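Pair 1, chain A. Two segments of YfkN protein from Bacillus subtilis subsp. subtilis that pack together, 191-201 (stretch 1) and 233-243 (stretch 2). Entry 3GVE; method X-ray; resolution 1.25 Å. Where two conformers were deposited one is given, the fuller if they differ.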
# COMPACT_ATOMS: atom_id res chain seq x y z
N ASP A 191 -17.13 21.90 0.46
CA ASP A 191 -15.93 22.14 1.25
C ASP A 191 -16.15 21.67 2.68
O ASP A 191 -17.19 21.88 3.26
CB ASP A 191 -15.60 23.64 1.25
CG ASP A 191 -14.53 24.00 2.27
OD1 ASP A 191 -13.38 23.63 2.02
OD2 ASP A 191 -14.85 24.62 3.28
N ILE A 192 -15.12 21.04 3.23
CA ILE A 192 -15.18 20.50 4.58
C ILE A 192 -15.57 21.54 5.66
O ILE A 192 -16.54 21.33 6.36
CB ILE A 192 -13.89 19.74 4.94
CG1 ILE A 192 -13.81 18.47 4.10
CG2 ILE A 192 -13.86 19.39 6.44
CD1 ILE A 192 -12.46 17.79 4.15
N VAL A 193 -14.83 22.65 5.76
CA VAL A 193 -15.15 23.69 6.75
C VAL A 193 -16.54 24.28 6.55
O VAL A 193 -17.29 24.49 7.50
CB VAL A 193 -14.03 24.77 6.75
CG1 VAL A 193 -14.43 26.04 7.47
CG2 VAL A 193 -12.70 24.20 7.25
N GLU A 194 -16.89 24.55 5.29
CA GLU A 194 -18.21 25.12 4.98
C GLU A 194 -19.33 24.16 5.33
O GLU A 194 -20.29 24.56 5.95
CB GLU A 194 -18.32 25.52 3.50
CG GLU A 194 -17.51 26.72 3.11
CD GLU A 194 -17.50 26.96 1.62
OE1 GLU A 194 -18.38 26.44 0.92
OE2 GLU A 194 -16.59 27.67 1.15
N SER A 195 -19.14 22.90 5.15
CA SER A 195 -20.13 21.87 5.59
C SER A 195 -20.26 21.90 7.08
O SER A 195 -21.39 21.78 7.64
CB SER A 195 -19.80 20.51 4.96
OG SER A 195 -20.39 19.48 5.70
N ALA A 196 -19.14 21.99 7.78
CA ALA A 196 -19.18 22.03 9.23
C ALA A 196 -19.93 23.28 9.72
O ALA A 196 -20.77 23.17 10.60
CB ALA A 196 -17.76 22.00 9.81
N ASN A 197 -19.62 24.44 9.13
CA ASN A 197 -20.26 25.68 9.55
C ASN A 197 -21.76 25.70 9.25
O ASN A 197 -22.50 26.32 9.96
CB ASN A 197 -19.52 26.87 8.95
CG ASN A 197 -18.25 27.19 9.71
OD1 ASN A 197 -18.13 26.88 10.87
ND2 ASN A 197 -17.33 27.84 9.05
N GLU A 198 -22.19 24.99 8.23
CA GLU A 198 -23.60 24.89 7.87
C GLU A 198 -24.33 23.95 8.83
O GLU A 198 -25.46 24.18 9.20
CB GLU A 198 -23.68 24.38 6.44
CG GLU A 198 -25.06 24.12 5.84
CD GLU A 198 -24.94 23.55 4.43
OE1 GLU A 198 -24.49 24.26 3.54
OE2 GLU A 198 -25.23 22.38 4.23
N THR A 199 -23.65 22.89 9.23
CA THR A 199 -24.29 21.79 9.95
C THR A 199 -24.28 21.91 11.48
O THR A 199 -25.25 21.59 12.12
CB THR A 199 -23.73 20.42 9.49
OG1 THR A 199 -23.83 20.32 8.06
CG2 THR A 199 -24.51 19.27 10.11
N ILE A 200 -23.18 22.36 12.05
CA ILE A 200 -23.04 22.49 13.49
C ILE A 200 -24.20 23.26 14.16
O ILE A 200 -24.66 22.86 15.17
CB ILE A 200 -21.68 23.10 13.86
CG1 ILE A 200 -20.55 22.06 13.65
CG2 ILE A 200 -21.67 23.59 15.33
CD1 ILE A 200 -19.20 22.69 13.52
N PRO A 201 -24.64 24.38 13.60
CA PRO A 201 -25.74 25.14 14.23
C PRO A 201 -27.01 24.31 14.38
O PRO A 201 -27.74 24.44 15.34
CB PRO A 201 -25.94 26.30 13.25
CG PRO A 201 -24.61 26.53 12.69
CD PRO A 201 -24.01 25.15 12.50
N PHE A 233 -6.65 21.28 10.39
CA PHE A 233 -6.23 22.54 11.01
C PHE A 233 -7.32 23.60 10.85
O PHE A 233 -7.61 24.34 11.75
CB PHE A 233 -4.91 23.03 10.40
CG PHE A 233 -4.39 24.29 11.02
CD1 PHE A 233 -3.55 24.26 12.12
CD2 PHE A 233 -4.73 25.52 10.48
CE1 PHE A 233 -3.06 25.45 12.67
CE2 PHE A 233 -4.24 26.71 11.03
CZ PHE A 233 -3.41 26.67 12.12
N ASP A 234 -7.91 23.65 9.66
CA ASP A 234 -8.98 24.60 9.38
C ASP A 234 -10.29 24.28 10.11
O ASP A 234 -10.96 25.18 10.57
CB ASP A 234 -9.17 24.72 7.86
CG ASP A 234 -7.87 25.10 7.16
OD1 ASP A 234 -7.25 26.09 7.55
OD2 ASP A 234 -7.47 24.37 6.27
N LEU A 235 -10.63 23.01 10.22
CA LEU A 235 -11.75 22.61 11.06
C LEU A 235 -11.55 23.09 12.49
O LEU A 235 -12.45 23.65 13.10
CB LEU A 235 -11.89 21.10 11.07
CG LEU A 235 -12.75 20.50 9.98
CD1 LEU A 235 -12.67 18.97 10.10
CD2 LEU A 235 -14.23 20.96 10.09
N ALA A 236 -10.35 22.89 13.02
CA ALA A 236 -10.09 23.24 14.41
C ALA A 236 -10.10 24.75 14.65
O ALA A 236 -10.44 25.19 15.73
CB ALA A 236 -8.76 22.64 14.87
N THR A 237 -9.70 25.53 13.65
CA THR A 237 -9.52 26.97 13.83
C THR A 237 -10.68 27.83 13.31
O THR A 237 -10.90 28.91 13.82
CB THR A 237 -8.21 27.46 13.19
OG1 THR A 237 -8.15 27.01 11.83
CG2 THR A 237 -6.98 26.93 13.97
N LYS A 238 -11.38 27.36 12.28
CA LYS A 238 -12.39 28.20 11.60
C LYS A 238 -13.82 27.90 11.99
O LYS A 238 -14.72 28.62 11.60
CB LYS A 238 -12.27 28.08 10.07
CG LYS A 238 -10.95 28.52 9.46
CD LYS A 238 -11.06 28.51 7.93
CE LYS A 238 -9.75 28.90 7.25
NZ LYS A 238 -9.98 28.95 5.77
N THR A 239 -14.04 26.85 12.75
CA THR A 239 -15.39 26.52 13.20
C THR A 239 -15.49 26.73 14.69
O THR A 239 -14.51 27.00 15.34
CB THR A 239 -15.77 25.05 12.90
OG1 THR A 239 -14.99 24.18 13.73
CG2 THR A 239 -15.55 24.72 11.45
N LYS A 240 -16.70 26.57 15.21
CA LYS A 240 -16.95 26.65 16.65
C LYS A 240 -17.93 25.56 17.02
O LYS A 240 -18.91 25.37 16.33
CB LYS A 240 -17.56 28.01 16.99
CG LYS A 240 -16.95 28.70 18.18
CD LYS A 240 -17.26 30.21 18.17
CE LYS A 240 -18.68 30.48 18.65
NZ LYS A 240 -19.03 31.92 18.79
N GLY A 241 -17.68 24.85 18.10
CA GLY A 241 -18.64 23.85 18.53
C GLY A 241 -18.22 22.39 18.43
O GLY A 241 -18.91 21.54 18.90
N ILE A 242 -17.08 22.12 17.81
CA ILE A 242 -16.55 20.76 17.76
C ILE A 242 -15.72 20.52 19.01
O ILE A 242 -14.82 21.28 19.32
CB ILE A 242 -15.67 20.53 16.52
CG1 ILE A 242 -16.51 20.71 15.25
CG2 ILE A 242 -15.03 19.14 16.58
CD1 ILE A 242 -15.70 20.68 13.93
N ASP A 243 -16.04 19.46 19.71
CA ASP A 243 -15.34 19.11 20.95
C ASP A 243 -14.21 18.09 20.81
O ASP A 243 -13.38 17.99 21.69
CB ASP A 243 -16.35 18.62 21.98
CG ASP A 243 -17.41 19.66 22.26
OD1 ASP A 243 -17.07 20.76 22.72
OD2 ASP A 243 -18.58 19.40 21.96
O HOH W 1 -18.98 26.76 13.31

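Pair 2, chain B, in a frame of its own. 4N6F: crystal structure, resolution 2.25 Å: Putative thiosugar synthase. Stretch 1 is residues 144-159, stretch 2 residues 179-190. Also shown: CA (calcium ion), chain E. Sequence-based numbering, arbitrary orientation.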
# COMPACT_ATOMS: atom_id res chain seq x y z
N LEU B 144 -12.59 -16.15 -12.22
CA LEU B 144 -13.34 -15.66 -11.08
C LEU B 144 -12.98 -16.52 -9.89
O LEU B 144 -12.84 -17.74 -10.03
CB LEU B 144 -14.85 -15.73 -11.32
CG LEU B 144 -15.42 -14.98 -12.52
CD1 LEU B 144 -16.93 -15.18 -12.61
CD2 LEU B 144 -15.08 -13.50 -12.43
N PRO B 145 -12.84 -15.89 -8.70
CA PRO B 145 -12.42 -16.65 -7.53
C PRO B 145 -13.41 -17.76 -7.22
O PRO B 145 -14.50 -17.51 -6.71
CB PRO B 145 -12.38 -15.60 -6.41
CG PRO B 145 -13.19 -14.45 -6.91
CD PRO B 145 -13.07 -14.47 -8.40
N ASP B 146 -13.05 -18.98 -7.60
CA ASP B 146 -13.85 -20.15 -7.33
C ASP B 146 -12.90 -21.30 -7.04
O ASP B 146 -12.03 -21.62 -7.85
CB ASP B 146 -14.75 -20.50 -8.51
CG ASP B 146 -15.55 -21.76 -8.26
OD1 ASP B 146 -16.46 -21.71 -7.42
OD2 ASP B 146 -15.27 -22.81 -8.88
N LEU B 147 -13.11 -21.91 -5.89
CA LEU B 147 -12.21 -22.90 -5.33
C LEU B 147 -12.13 -24.16 -6.18
O LEU B 147 -11.04 -24.65 -6.47
CB LEU B 147 -12.70 -23.21 -3.91
CG LEU B 147 -11.85 -23.99 -2.91
CD1 LEU B 147 -12.23 -25.45 -2.98
CD2 LEU B 147 -10.35 -23.79 -3.07
N ALA B 148 -13.28 -24.67 -6.61
CA ALA B 148 -13.29 -25.87 -7.44
C ALA B 148 -12.55 -25.63 -8.76
O ALA B 148 -11.78 -26.48 -9.22
CB ALA B 148 -14.72 -26.34 -7.70
N THR B 149 -12.79 -24.48 -9.38
CA THR B 149 -12.09 -24.11 -10.60
C THR B 149 -10.58 -24.05 -10.35
O THR B 149 -9.79 -24.60 -11.12
CB THR B 149 -12.57 -22.73 -11.12
OG1 THR B 149 -14.00 -22.75 -11.27
CG2 THR B 149 -11.92 -22.40 -12.46
N ALA B 150 -10.19 -23.38 -9.27
CA ALA B 150 -8.78 -23.21 -8.95
C ALA B 150 -8.09 -24.56 -8.75
O ALA B 150 -6.98 -24.79 -9.24
CB ALA B 150 -8.62 -22.33 -7.72
N ARG B 151 -8.77 -25.46 -8.03
CA ARG B 151 -8.24 -26.80 -7.81
C ARG B 151 -8.11 -27.63 -9.08
O ARG B 151 -7.13 -28.37 -9.24
CB ARG B 151 -9.11 -27.54 -6.78
CG ARG B 151 -9.01 -26.97 -5.39
CD ARG B 151 -9.83 -27.79 -4.40
NE ARG B 151 -9.57 -27.40 -3.02
CZ ARG B 151 -10.35 -27.70 -1.98
NH1 ARG B 151 -11.47 -28.39 -2.16
NH2 ARG B 151 -10.02 -27.29 -0.77
N ALA B 152 -9.08 -27.55 -9.97
CA ALA B 152 -8.97 -28.24 -11.24
C ALA B 152 -7.78 -27.69 -12.03
O ALA B 152 -7.06 -28.44 -12.69
CB ALA B 152 -10.26 -28.08 -12.04
N LEU B 153 -7.55 -26.38 -11.94
CA LEU B 153 -6.44 -25.76 -12.67
C LEU B 153 -5.09 -26.14 -12.09
O LEU B 153 -4.13 -26.37 -12.82
CB LEU B 153 -6.62 -24.24 -12.78
CG LEU B 153 -7.75 -23.86 -13.74
CD1 LEU B 153 -8.04 -22.37 -13.66
CD2 LEU B 153 -7.48 -24.27 -15.18
N GLU B 154 -5.01 -26.24 -10.76
CA GLU B 154 -3.79 -26.73 -10.14
C GLU B 154 -3.54 -28.19 -10.53
O GLU B 154 -2.43 -28.57 -10.86
CB GLU B 154 -3.82 -26.58 -8.61
CG GLU B 154 -2.62 -27.25 -7.93
CD GLU B 154 -2.47 -26.91 -6.46
OE1 GLU B 154 -3.40 -26.34 -5.84
OE2 GLU B 154 -1.39 -27.21 -5.90
N GLU B 155 -4.58 -29.01 -10.49
CA GLU B 155 -4.43 -30.42 -10.86
C GLU B 155 -3.95 -30.59 -12.30
O GLU B 155 -3.10 -31.43 -12.58
CB GLU B 155 -5.74 -31.18 -10.65
CG GLU B 155 -5.61 -32.69 -10.83
CD GLU B 155 -6.90 -33.43 -10.57
OE1 GLU B 155 -7.89 -33.18 -11.28
OE2 GLU B 155 -6.92 -34.27 -9.64
N ALA B 156 -4.50 -29.78 -13.21
CA ALA B 156 -4.05 -29.79 -14.61
C ALA B 156 -2.60 -29.36 -14.80
O ALA B 156 -2.00 -29.63 -15.83
CB ALA B 156 -4.97 -28.93 -15.47
N GLY B 157 -2.03 -28.70 -13.79
CA GLY B 157 -0.61 -28.37 -13.78
C GLY B 157 -0.34 -26.96 -14.28
O GLY B 157 0.73 -26.69 -14.80
N CYS B 158 -1.31 -26.06 -14.12
CA CYS B 158 -1.09 -24.66 -14.45
C CYS B 158 0.05 -24.07 -13.60
O CYS B 158 0.26 -24.49 -12.46
CB CYS B 158 -2.39 -23.87 -14.32
SG CYS B 158 -3.60 -24.37 -15.59
N ALA B 159 0.81 -23.14 -14.18
CA ALA B 159 1.98 -22.57 -13.51
C ALA B 159 1.59 -21.60 -12.40
O ALA B 159 2.19 -21.58 -11.33
CB ALA B 159 2.88 -21.87 -14.53
N ALA B 179 -12.50 -14.18 0.08
CA ALA B 179 -12.56 -15.28 -0.89
C ALA B 179 -11.22 -15.54 -1.59
O ALA B 179 -10.85 -16.69 -1.83
CB ALA B 179 -13.65 -15.02 -1.92
N ILE B 180 -10.50 -14.47 -1.92
CA ILE B 180 -9.19 -14.60 -2.56
C ILE B 180 -8.15 -15.11 -1.56
O ILE B 180 -7.33 -15.96 -1.91
CB ILE B 180 -8.76 -13.26 -3.20
CG1 ILE B 180 -9.68 -12.96 -4.38
CG2 ILE B 180 -7.29 -13.30 -3.62
CD1 ILE B 180 -9.50 -11.59 -4.99
N ARG B 181 -8.19 -14.62 -0.32
CA ARG B 181 -7.30 -15.11 0.74
C ARG B 181 -7.47 -16.61 0.96
O ARG B 181 -6.49 -17.35 1.00
CB ARG B 181 -7.54 -14.37 2.05
CG ARG B 181 -6.54 -14.69 3.16
CD ARG B 181 -6.98 -14.10 4.50
NE ARG B 181 -7.20 -12.65 4.44
CZ ARG B 181 -8.36 -12.02 4.64
NH1 ARG B 181 -8.41 -10.69 4.54
NH2 ARG B 181 -9.48 -12.68 4.94
N GLU B 182 -8.72 -17.05 1.11
CA GLU B 182 -9.04 -18.47 1.25
C GLU B 182 -8.53 -19.29 0.08
O GLU B 182 -8.01 -20.39 0.26
CB GLU B 182 -10.55 -18.68 1.39
CG GLU B 182 -10.96 -20.15 1.30
CD GLU B 182 -12.46 -20.37 1.47
OE1 GLU B 182 -12.91 -20.55 2.62
OE2 GLU B 182 -13.16 -20.37 0.44
N LEU B 183 -8.72 -18.76 -1.12
CA LEU B 183 -8.30 -19.46 -2.33
C LEU B 183 -6.78 -19.62 -2.33
O LEU B 183 -6.26 -20.70 -2.62
CB LEU B 183 -8.79 -18.71 -3.56
CG LEU B 183 -8.47 -19.29 -4.94
CD1 LEU B 183 -9.42 -18.75 -5.99
CD2 LEU B 183 -7.03 -18.99 -5.35
N ILE B 184 -6.06 -18.55 -1.97
CA ILE B 184 -4.60 -18.61 -1.89
C ILE B 184 -4.12 -19.63 -0.85
O ILE B 184 -3.15 -20.37 -1.09
CB ILE B 184 -4.00 -17.22 -1.60
CG1 ILE B 184 -4.20 -16.32 -2.81
CG2 ILE B 184 -2.51 -17.31 -1.29
CD1 ILE B 184 -3.96 -14.84 -2.54
N GLU B 185 -4.80 -19.69 0.30
CA GLU B 185 -4.48 -20.69 1.33
C GLU B 185 -4.64 -22.12 0.82
O GLU B 185 -3.86 -22.99 1.18
CB GLU B 185 -5.38 -20.53 2.57
CG GLU B 185 -5.13 -19.25 3.35
CD GLU B 185 -6.11 -19.06 4.51
OE1 GLU B 185 -6.96 -19.94 4.75
OE2 GLU B 185 -6.03 -18.02 5.19
N GLN B 186 -5.64 -22.36 -0.02
CA GLN B 186 -5.98 -23.72 -0.46
C GLN B 186 -5.21 -24.20 -1.69
O GLN B 186 -5.15 -25.40 -1.97
CB GLN B 186 -7.48 -23.81 -0.76
CG GLN B 186 -8.35 -23.79 0.49
CD GLN B 186 -8.02 -24.92 1.45
OE1 GLN B 186 -7.91 -24.70 2.65
NE2 GLN B 186 -7.85 -26.13 0.93
N ILE B 187 -4.61 -23.26 -2.42
CA ILE B 187 -4.01 -23.54 -3.72
C ILE B 187 -2.49 -23.53 -3.61
O ILE B 187 -1.93 -22.70 -2.93
CB ILE B 187 -4.53 -22.51 -4.76
CG1 ILE B 187 -6.04 -22.67 -4.94
CG2 ILE B 187 -3.83 -22.65 -6.10
CD1 ILE B 187 -6.51 -24.05 -5.35
N GLY B 188 -1.84 -24.49 -4.26
CA GLY B 188 -0.39 -24.63 -4.18
C GLY B 188 0.39 -23.87 -5.24
O GLY B 188 1.62 -23.84 -5.19
N ILE B 189 -0.29 -23.26 -6.20
CA ILE B 189 0.43 -22.50 -7.21
C ILE B 189 0.30 -21.01 -6.91
O ILE B 189 -0.67 -20.59 -6.29
CB ILE B 189 -0.02 -22.83 -8.64
CG1 ILE B 189 -1.53 -22.73 -8.79
CG2 ILE B 189 0.44 -24.24 -9.00
CD1 ILE B 189 -1.98 -22.79 -10.24
N PRO B 190 1.28 -20.21 -7.35
CA PRO B 190 1.20 -18.78 -7.10
C PRO B 190 -0.07 -18.13 -7.69
O PRO B 190 -0.52 -18.53 -8.77
CB PRO B 190 2.45 -18.23 -7.80
CG PRO B 190 3.39 -19.37 -7.84
CD PRO B 190 2.52 -20.56 -8.06
CA CA E . 2.92 -25.99 -6.14
O HOH W 2 -6.85 -27.50 -2.53
O HOH W 3 0.90 -27.35 -6.96
O HOH W 4 3.86 -27.89 -6.92

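In both pairs two helices run side by side in roughly the same direction, and the second helix leads into a loop that still contacts the first stretch. The angle between the helix directions is 36° in pair 1 and 30° in pair 2. The axes approach to 9.6 Å and 10.3 Å. Fourteen central residues superpose with an RMSD of 0.9 Å. The buried area is 418 Å² in pair 1 and 675 Å² in pair 2.

Two matched positions carry the same residues in both pairs: an alanine and a leucine that touch. Ala A196 matches Ala B150, and Leu A235 matches Leu B183. Ala A196 CB lies 3.7 Å from Leu A235 CD2; Ala B150 CB lies 4.1 Å from Leu B183 CD1. In each pair the alanine methyl meets the end of the leucine side chain.

Next to it, Thr A239 matches Ile B187. Thr A239 CG2 sits 3.9 Å from Ala A196 CB. Its hydroxyl turns back to its own stretch, where Thr A239 OG1 donates to Leu A235 O at 2.7 Å. The side chain of Ile B187 has no polar group. Its CD1 reaches Ala B150 CB at 3.6 Å, and also lies 3.8 Å from Arg B151 CG.

Val A193 and Leu B147 match and share a contact. Val A193 CG1 lies 3.9 Å from Lys A238 CB, and Leu B147 CD2 lies 3.7 Å from Gln B186 CB; Gln B186 matches Lys A238. In addition, Val A193 CG2 touches Asp A234 CB at 3.6 Å.

Asn A197 and Arg B151 both use water to reach the second stretch. In pair 1, water 1 donates to Asn A197 OD1 (2.6 Å) and accepts from Lys A240 N (3.0 Å). In pair 2, water 2 donates to Gln B186 O (2.8 Å) and accepts a weak bond from Arg B151 NE (2.8 Å).

The chemistry also changes at Ile A200 and Glu B154. Ile A200 makes an apolar contact, CD1 to Ile A242 CG1 at 3.8 Å. Ile A200 CG2 lies 3.4 Å from Lys A240 O. Glu B154 instead accepts a nearly straight hydrogen bond at OE1 from Gly B188 N, 2.9 Å. Glu B154 OE2 accepts from water 3 at 2.5 Å, and that water binds the calcium ion, as does Gly B188 O.

Each pair has a glycine here, but one position apart. A CB on Gly A241 would clash with Ile A200 CG2; one on Gly B188 would clash with Glu B154 OE2. Gly B188 matches Lys A240, while Gly A241 matches Ile B189.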